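PDB 3BT3: glyoxalase-related enzyme, AraC type from Clostridium phytofermentans, which is of unknown function but belongs to the glyoxalase-related VOC superfamily and may serve as the sensing part of a DNA-binding transcription regulator. Local coordinates for the interface of chains A and B. Residues are numbered along the deposited sequence; one frame, centred on the assembly and turned at random. Chains: chain A/B, Glyoxalase-related enzyme, AraC type.

All three contacts belong to one two-fold symmetric interface between chains A and B, so each has a twin with the chains exchanged. Contact 1 stands apart, its C-alpha centre about 18 Å from that of contact 2 and 19 Å from that of contact 3; there the N-terminal stretch of chain A, leading into strand 19-22, lies against loops of chain B. Contacts 2 and 3 are neighbours, with centres about 5 Å apart, and share A:Val26 and B:Gly94, because strand 26-29 of A faces strand 92-99 of B. Contact 1 is mainly polar, the others mainly ring and methyl contacts. The pair may be a dimer in solution, which the crystal alone does not show.

Contact 1: the interface of chains A and B. Residues chain A 15, 18-20; chain B 43-45, 65.
The peptide N of A:Glu15, the first modelled residue of chain A, gives a hydrogen bond of 2.6 Å to the carbonyl O of B:Gly44, a residue whose positive phi of 76° is easily adopted without a side chain. Next to this bond, the phenol of A:Tyr18 does double duty. Its OH donates to the carbonyl O of B:Leu43 at 2.8 Å, in the carbonyl plane and on a lone pair, and accepts from the indole NE1 of B:Trp45 at 2.9 Å. The second bond lies in the indole plane, with 145° at the hydrogen, and the two together fix the hydroxyl's rotation. A chi1 of 88°, with CG between the backbone N and the carbonyl carbon, carries the phenol across to these partners. Tyrosine suits the place because one hydroxyl can both give and take. The carboxylate of A:Glu15 is doubtful as modelled, since both oxygens crowd backbone carbonyls and OE1 also lies against the B:Asp65 carboxylate. B:Asp65 CB covers one face of the B:Trp45 indole. Valine adds an apolar surface beside both acid and indole edge: the CG2 methyl of A:Val20 meets B:Asp65 CG at 3.5 Å and B:Trp45 CZ2 at 3.7 Å.

Contact 2: the interface of chains A and B. Residues chain A 24, 26, 60, 82, 84; chain B 94-95, 140.
Strand 92-99 of chain B, part of the VOC-type fold, presents B:Phe95 to A:His82 and A:Phe84, which project from strand 81-85 of chain A. Chain A buries 87 Å² of B:Phe95, and a flat hydrocarbon ring suits a site lined by other rings. With CG anti to the backbone N (chi1 -175°), its side chain reaches over to chain A. Its rim atom CD2 points at the middle of the A:His82 imidazole face, 3.6 Å from NE2, with the ring planes 84° apart. The roles reverse with A:Phe84, whose rim atom CZ stands over the centre of a B:Phe95 face, 3.9 Å from CG. B:Phe95 is thus the edge in one T-shaped pair and the face in the other. A:Val26 fills in beside the ring's stem, its CG1 methyl 3.8 Å from B:Phe95 CB. Within chain B, CE1 of B:Phe95 sits over the guanidinium face of B:Arg140, whose NH1 lies 3.7 Å from A:Phe84 CE1. Histidine adds polarity: A:His82 ND1 donates to A:Gly24 O at 3.3 Å, a long, bent bond from above the carbonyl plane that may limit the imidazole's turning. Water 1 lies 2.8 Å from A:Gly24 O and 2.6 Å from B:Phe95 N.

Contact 3: the interface of chains A and B. Residues chain A 26, 28; chain B 92-94.
B:Val92, at the start of strand 92-99 of the VOC-type fold, faces A:Phe28 and A:Val26 of strand 26-29, and these three residues account for most of the buried surface in this apolar patch. The partner chain covers 43 Å² of B:Val92, 34 Å² of A:Val26 and 28 Å² of A:Phe28. The phenyl ring of A:Phe28 extends toward chain B and touches it with its far rim: CZ comes within 3.9 Å of B:Val92 CB, and the neighbouring CE2 lies 3.8 Å from the carbonyl O of the same residue. The two side chains cross at about a right angle. A chi1 of -63°, placing CG beside the backbone N, aims the ring at the partner strand. Phenylalanine suits this place by its reach, and its slightly positive rim hydrogens may sit comfortably near a carbonyl oxygen. In B:Val92, the branch carbon CB rather than either methyl is what CZ approaches most closely. The next residue, B:Ala93, departs from extended strand geometry, with psi -18°. A:Val26 spreads its two methyls over different neighbours, and here CG2 does the work, lying beside two carbonyl oxygens, 3.9 Å from the O of B:Val92 and 3.9 Å from the O of B:Ala93.

Contact 1: the interface of chains A and B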
ATOM      1  N   GLU A  15       0.535  11.999  15.542  1.00 63.03           N
ATOM      2  CA  GLU A  15      -0.446  11.308  16.434  1.00 62.92           C
ATOM      3  C   GLU A  15      -0.164  11.668  17.879  1.00 63.53           C
ATOM      4  O   GLU A  15       0.504  12.666  18.177  1.00 65.36           O
ATOM      5  CB  GLU A  15      -0.323   9.792  16.302  1.00 61.16           C
ATOM      6  CG  GLU A  15      -0.200   9.314  14.889  1.00 60.59           C
ATOM      7  CD  GLU A  15       1.140   9.613  14.300  1.00 58.70           C
ATOM      8  OE1 GLU A  15       2.109   8.907  14.645  1.00 56.84           O
ATOM      9  OE2 GLU A  15       1.217  10.567  13.500  1.00 59.34           O
ATOM     10  N   TYR A  18      -0.057   6.687  19.859  1.00 42.96           N
ATOM     11  CA  TYR A  18       0.034   5.531  18.972  1.00 39.10           C
ATOM     12  C   TYR A  18       1.001   5.698  17.795  1.00 37.94           C
ATOM     13  O   TYR A  18       1.179   6.794  17.270  1.00 37.24           O
ATOM     14  CB  TYR A  18      -1.357   5.181  18.445  1.00 36.69           C
ATOM     15  CG  TYR A  18      -1.738   5.925  17.194  1.00 33.69           C
ATOM     16  CD1 TYR A  18      -1.360   5.449  15.938  1.00 31.47           C
ATOM     17  CD2 TYR A  18      -2.466   7.114  17.264  1.00 31.60           C
ATOM     18  CE1 TYR A  18      -1.697   6.133  14.782  1.00 31.52           C
ATOM     19  CE2 TYR A  18      -2.811   7.811  16.107  1.00 32.01           C
ATOM     20  CZ  TYR A  18      -2.420   7.313  14.871  1.00 31.29           C
ATOM     21  OH  TYR A  18      -2.722   8.006  13.729  1.00 31.57           O
ATOM     22  N   VAL A  19       1.605   4.588  17.376  1.00 36.56           N
ATOM     23  CA  VAL A  19       2.552   4.597  16.267  1.00 36.28           C
ATOM     24  C   VAL A  19       2.188   3.551  15.235  1.00 34.48           C
ATOM     25  O   VAL A  19       1.651   2.497  15.572  1.00 33.59           O
ATOM     26  CB  VAL A  19       3.991   4.284  16.734  1.00 37.27           C
ATOM     27  CG1 VAL A  19       4.418   5.265  17.805  1.00 38.36           C
ATOM     28  CG2 VAL A  19       4.070   2.855  17.250  1.00 38.28           C
ATOM     29  N   VAL A  20       2.489   3.841  13.977  1.00 33.06           N
ATOM     30  CA  VAL A  20       2.210   2.893  12.917  1.00 32.30           C
ATOM     31  C   VAL A  20       3.427   1.993  12.802  1.00 34.02           C
ATOM     32  O   VAL A  20       4.511   2.450  12.456  1.00 35.74           O
ATOM     33  CB  VAL A  20       1.951   3.604  11.569  1.00 29.31           C
ATOM     34  CG1 VAL A  20       1.789   2.572  10.453  1.00 25.25           C
ATOM     35  CG2 VAL A  20       0.708   4.467  11.669  1.00 27.45           C
TER
ATOM     36  N   LEU B  43      -6.179  12.101  12.191  1.00 33.02           N
ATOM     37  CA  LEU B  43      -5.249  11.044  12.584  1.00 32.13           C
ATOM     38  C   LEU B  43      -3.930  11.554  13.149  1.00 32.35           C
ATOM     39  O   LEU B  43      -3.149  10.778  13.713  1.00 32.45           O
ATOM     40  CB  LEU B  43      -4.946  10.132  11.392  1.00 32.26           C
ATOM     41  CG  LEU B  43      -6.095   9.319  10.802  1.00 31.44           C
ATOM     42  CD1 LEU B  43      -5.565   8.465   9.660  1.00 31.33           C
ATOM     43  CD2 LEU B  43      -6.716   8.442  11.888  1.00 29.65           C
ATOM     44  N   GLY B  44      -3.669  12.848  12.979  1.00 30.43           N
ATOM     45  CA  GLY B  44      -2.435  13.412  13.492  1.00 28.39           C
ATOM     46  C   GLY B  44      -1.203  13.088  12.663  1.00 29.63           C
ATOM     47  O   GLY B  44      -0.094  13.045  13.195  1.00 29.79           O
ATOM     48  N   TRP B  45      -1.386  12.852  11.367  1.00 27.56           N
ATOM     49  CA  TRP B  45      -0.264  12.560  10.481  1.00 29.26           C
ATOM     50  C   TRP B  45       0.253  13.861   9.867  1.00 30.67           C
ATOM     51  O   TRP B  45      -0.243  14.939  10.176  1.00 33.52           O
ATOM     52  CB  TRP B  45      -0.710  11.621   9.362  1.00 28.21           C
ATOM     53  CG  TRP B  45      -0.971  10.225   9.810  1.00 29.14           C
ATOM     54  CD1 TRP B  45      -1.401   9.824  11.042  1.00 28.01           C
ATOM     55  CD2 TRP B  45      -0.871   9.039   9.014  1.00 27.52           C
ATOM     56  NE1 TRP B  45      -1.576   8.467  11.062  1.00 27.85           N
ATOM     57  CE2 TRP B  45      -1.259   7.957   9.831  1.00 28.39           C
ATOM     58  CE3 TRP B  45      -0.486   8.786   7.691  1.00 27.33           C
ATOM     59  CZ2 TRP B  45      -1.281   6.632   9.366  1.00 29.29           C
ATOM     60  CZ3 TRP B  45      -0.506   7.476   7.229  1.00 29.61           C
ATOM     61  CH2 TRP B  45      -0.902   6.411   8.070  1.00 29.04           C
ATOM     62  N   ASP B  65       2.737   8.974   9.058  1.00 38.64           N
ATOM     63  CA  ASP B  65       2.430   9.160  10.462  1.00 41.55           C
ATOM     64  C   ASP B  65       3.581   9.775  11.257  1.00 43.00           C
ATOM     65  O   ASP B  65       3.360  10.309  12.331  1.00 42.62           O
ATOM     66  CB  ASP B  65       1.973   7.844  11.098  1.00 42.41           C
ATOM     67  CG  ASP B  65       3.105   7.080  11.729  1.00 45.73           C
ATOM     68  OD1 ASP B  65       3.873   6.433  10.986  1.00 47.60           O
ATOM     69  OD2 ASP B  65       3.228   7.134  12.975  1.00 46.70           O
TER

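Contact 2: the interface of chains A and B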
ATOM      1  N   GLY A  24       1.776  -2.210   4.882  1.00 30.46           N
ATOM      2  CA  GLY A  24       1.949  -2.756   3.551  1.00 27.40           C
ATOM      3  C   GLY A  24       0.694  -2.544   2.727  1.00 26.72           C
ATOM      4  O   GLY A  24      -0.409  -2.595   3.263  1.00 27.85           O
ATOM      5  N   VAL A  26      -2.545  -2.999   0.152  1.00 23.49           N
ATOM      6  CA  VAL A  26      -3.545  -4.055   0.027  1.00 25.13           C
ATOM      7  C   VAL A  26      -3.763  -4.440  -1.431  1.00 26.12           C
ATOM      8  O   VAL A  26      -3.599  -3.618  -2.331  1.00 29.64           O
ATOM      9  CB  VAL A  26      -4.894  -3.632   0.616  1.00 23.98           C
ATOM     10  CG1 VAL A  26      -4.755  -3.454   2.118  1.00 23.45           C
ATOM     11  CG2 VAL A  26      -5.388  -2.352  -0.067  1.00 21.01           C
ATOM     12  N   TYR A  60      -6.911 -14.969   2.985  1.00 28.67           N
ATOM     13  CA  TYR A  60      -5.857 -14.058   3.375  1.00 27.06           C
ATOM     14  C   TYR A  60      -4.483 -14.640   3.112  1.00 26.23           C
ATOM     15  O   TYR A  60      -4.256 -15.841   3.290  1.00 27.31           O
ATOM     16  CB  TYR A  60      -5.954 -13.706   4.863  1.00 26.57           C
ATOM     17  CG  TYR A  60      -4.857 -12.763   5.274  1.00 26.88           C
ATOM     18  CD1 TYR A  60      -4.852 -11.441   4.827  1.00 28.05           C
ATOM     19  CD2 TYR A  60      -3.776 -13.207   6.032  1.00 28.67           C
ATOM     20  CE1 TYR A  60      -3.796 -10.592   5.115  1.00 29.92           C
ATOM     21  CE2 TYR A  60      -2.712 -12.362   6.329  1.00 29.85           C
ATOM     22  CZ  TYR A  60      -2.731 -11.056   5.866  1.00 31.58           C
ATOM     23  OH  TYR A  60      -1.695 -10.207   6.152  1.00 31.08           O
ATOM     24  N   HIS A  82      -0.618  -7.298   1.020  1.00 26.43           N
ATOM     25  CA  HIS A  82      -1.497  -8.151   1.809  1.00 25.43           C
ATOM     26  C   HIS A  82      -2.509  -8.587   0.760  1.00 24.53           C
ATOM     27  O   HIS A  82      -2.961  -7.760  -0.023  1.00 24.68           O
ATOM     28  CB  HIS A  82      -2.232  -7.364   2.892  1.00 25.70           C
ATOM     29  CG  HIS A  82      -1.374  -6.969   4.051  1.00 28.05           C
ATOM     30  ND1 HIS A  82      -0.944  -5.675   4.255  1.00 27.36           N
ATOM     31  CD2 HIS A  82      -0.876  -7.700   5.077  1.00 26.70           C
ATOM     32  CE1 HIS A  82      -0.217  -5.626   5.358  1.00 27.86           C
ATOM     33  NE2 HIS A  82      -0.162  -6.841   5.875  1.00 27.78           N
ATOM     34  N   PHE A  84      -6.230 -10.208  -0.046  1.00 25.86           N
ATOM     35  CA  PHE A  84      -7.573 -10.467   0.471  1.00 25.71           C
ATOM     36  C   PHE A  84      -8.471 -10.951  -0.673  1.00 28.82           C
ATOM     37  O   PHE A  84      -8.262 -10.583  -1.830  1.00 29.05           O
ATOM     38  CB  PHE A  84      -8.185  -9.180   1.041  1.00 24.91           C
ATOM     39  CG  PHE A  84      -7.423  -8.594   2.186  1.00 27.43           C
ATOM     40  CD1 PHE A  84      -7.540  -9.133   3.467  1.00 27.78           C
ATOM     41  CD2 PHE A  84      -6.571  -7.515   1.987  1.00 26.46           C
ATOM     42  CE1 PHE A  84      -6.815  -8.600   4.539  1.00 25.18           C
ATOM     43  CE2 PHE A  84      -5.845  -6.978   3.051  1.00 27.91           C
ATOM     44  CZ  PHE A  84      -5.967  -7.524   4.330  1.00 26.27           C
TER
ATOM     45  N   GLY B  94      -6.477   0.666   3.287  1.00 26.59           N
ATOM     46  CA  GLY B  94      -5.314   0.407   4.117  1.00 24.82           C
ATOM     47  C   GLY B  94      -5.511  -0.649   5.195  1.00 23.31           C
ATOM     48  O   GLY B  94      -6.610  -0.828   5.720  1.00 22.30           O
ATOM     49  N   PHE B  95      -4.419  -1.334   5.523  1.00 23.39           N
ATOM     50  CA  PHE B  95      -4.385  -2.386   6.532  1.00 23.24           C
ATOM     51  C   PHE B  95      -3.082  -2.167   7.288  1.00 25.11           C
ATOM     52  O   PHE B  95      -2.023  -2.632   6.852  1.00 26.80           O
ATOM     53  CB  PHE B  95      -4.366  -3.748   5.846  1.00 23.80           C
ATOM     54  CG  PHE B  95      -4.456  -4.919   6.793  1.00 25.39           C
ATOM     55  CD1 PHE B  95      -5.571  -5.095   7.602  1.00 24.46           C
ATOM     56  CD2 PHE B  95      -3.454  -5.882   6.821  1.00 26.34           C
ATOM     57  CE1 PHE B  95      -5.696  -6.217   8.425  1.00 26.60           C
ATOM     58  CE2 PHE B  95      -3.567  -7.008   7.639  1.00 29.32           C
ATOM     59  CZ  PHE B  95      -4.694  -7.176   8.443  1.00 28.03           C
ATOM     60  N   ARG B 140      -8.087   0.139   7.749  1.00 27.84           N
ATOM     61  CA  ARG B 140      -8.159  -0.836   8.832  1.00 28.75           C
ATOM     62  C   ARG B 140      -6.902  -0.773   9.692  1.00 28.14           C
ATOM     63  O   ARG B 140      -5.795  -0.855   9.176  1.00 28.38           O
ATOM     64  CB  ARG B 140      -8.301  -2.239   8.256  1.00 28.67           C
ATOM     65  CG  ARG B 140      -9.506  -2.418   7.362  1.00 30.03           C
ATOM     66  CD  ARG B 140      -9.572  -3.852   6.865  1.00 30.83           C
ATOM     67  NE  ARG B 140      -9.574  -4.802   7.973  1.00 30.41           N
ATOM     68  CZ  ARG B 140      -9.374  -6.109   7.839  1.00 31.79           C
ATOM     69  NH1 ARG B 140      -9.150  -6.630   6.640  1.00 33.21           N
ATOM     70  NH2 ARG B 140      -9.403  -6.899   8.902  1.00 30.72           N
TER
HETATM   71  O   HOH W   1      -2.317  -0.703   4.160  1.00 38.49           O

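Contact 3: the interface of chains A and B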
ATOM      1  N   VAL A  26      -2.545  -2.999   0.152  1.00 23.49           N
ATOM      2  CA  VAL A  26      -3.545  -4.055   0.027  1.00 25.13           C
ATOM      3  C   VAL A  26      -3.763  -4.440  -1.431  1.00 26.12           C
ATOM      4  O   VAL A  26      -3.599  -3.618  -2.331  1.00 29.64           O
ATOM      5  CB  VAL A  26      -4.894  -3.632   0.616  1.00 23.98           C
ATOM      6  CG1 VAL A  26      -4.755  -3.454   2.118  1.00 23.45           C
ATOM      7  CG2 VAL A  26      -5.388  -2.352  -0.067  1.00 21.01           C
ATOM      8  N   PHE A  28      -6.512  -7.031  -3.852  1.00 23.69           N
ATOM      9  CA  PHE A  28      -7.640  -7.954  -3.844  1.00 25.31           C
ATOM     10  C   PHE A  28      -7.632  -8.957  -4.988  1.00 24.01           C
ATOM     11  O   PHE A  28      -7.276  -8.626  -6.108  1.00 26.45           O
ATOM     12  CB  PHE A  28      -8.948  -7.155  -3.822  1.00 25.59           C
ATOM     13  CG  PHE A  28      -9.106  -6.327  -2.585  1.00 27.62           C
ATOM     14  CD1 PHE A  28      -9.602  -6.888  -1.414  1.00 28.59           C
ATOM     15  CD2 PHE A  28      -8.649  -5.014  -2.556  1.00 27.99           C
ATOM     16  CE1 PHE A  28      -9.630  -6.151  -0.225  1.00 28.96           C
ATOM     17  CE2 PHE A  28      -8.672  -4.276  -1.382  1.00 28.89           C
ATOM     18  CZ  PHE A  28      -9.163  -4.846  -0.211  1.00 29.34           C
TER
ATOM     19  N   VAL B  92     -11.792  -0.973   1.245  1.00 29.67           N
ATOM     20  CA  VAL B  92     -10.585  -0.927   2.054  1.00 27.99           C
ATOM     21  C   VAL B  92      -9.389  -0.360   1.289  1.00 29.74           C
ATOM     22  O   VAL B  92      -9.034  -0.864   0.226  1.00 31.26           O
ATOM     23  CB  VAL B  92     -10.229  -2.342   2.558  1.00 26.82           C
ATOM     24  CG1 VAL B  92      -8.853  -2.344   3.191  1.00 26.65           C
ATOM     25  CG2 VAL B  92     -11.284  -2.820   3.549  1.00 25.95           C
ATOM     26  N   ALA B  93      -8.766   0.680   1.840  1.00 28.92           N
ATOM     27  CA  ALA B  93      -7.600   1.306   1.220  1.00 26.96           C
ATOM     28  C   ALA B  93      -6.326   1.056   2.024  1.00 27.61           C
ATOM     29  O   ALA B  93      -5.225   1.221   1.509  1.00 30.03           O
ATOM     30  CB  ALA B  93      -7.826   2.802   1.076  1.00 28.58           C
ATOM     31  N   GLY B  94      -6.477   0.666   3.287  1.00 26.59           N
ATOM     32  CA  GLY B  94      -5.314   0.407   4.117  1.00 24.82           C
ATOM     33  C   GLY B  94      -5.511  -0.649   5.195  1.00 23.31           C
ATOM     34  O   GLY B  94      -6.610  -0.828   5.720  1.00 22.30           O
TER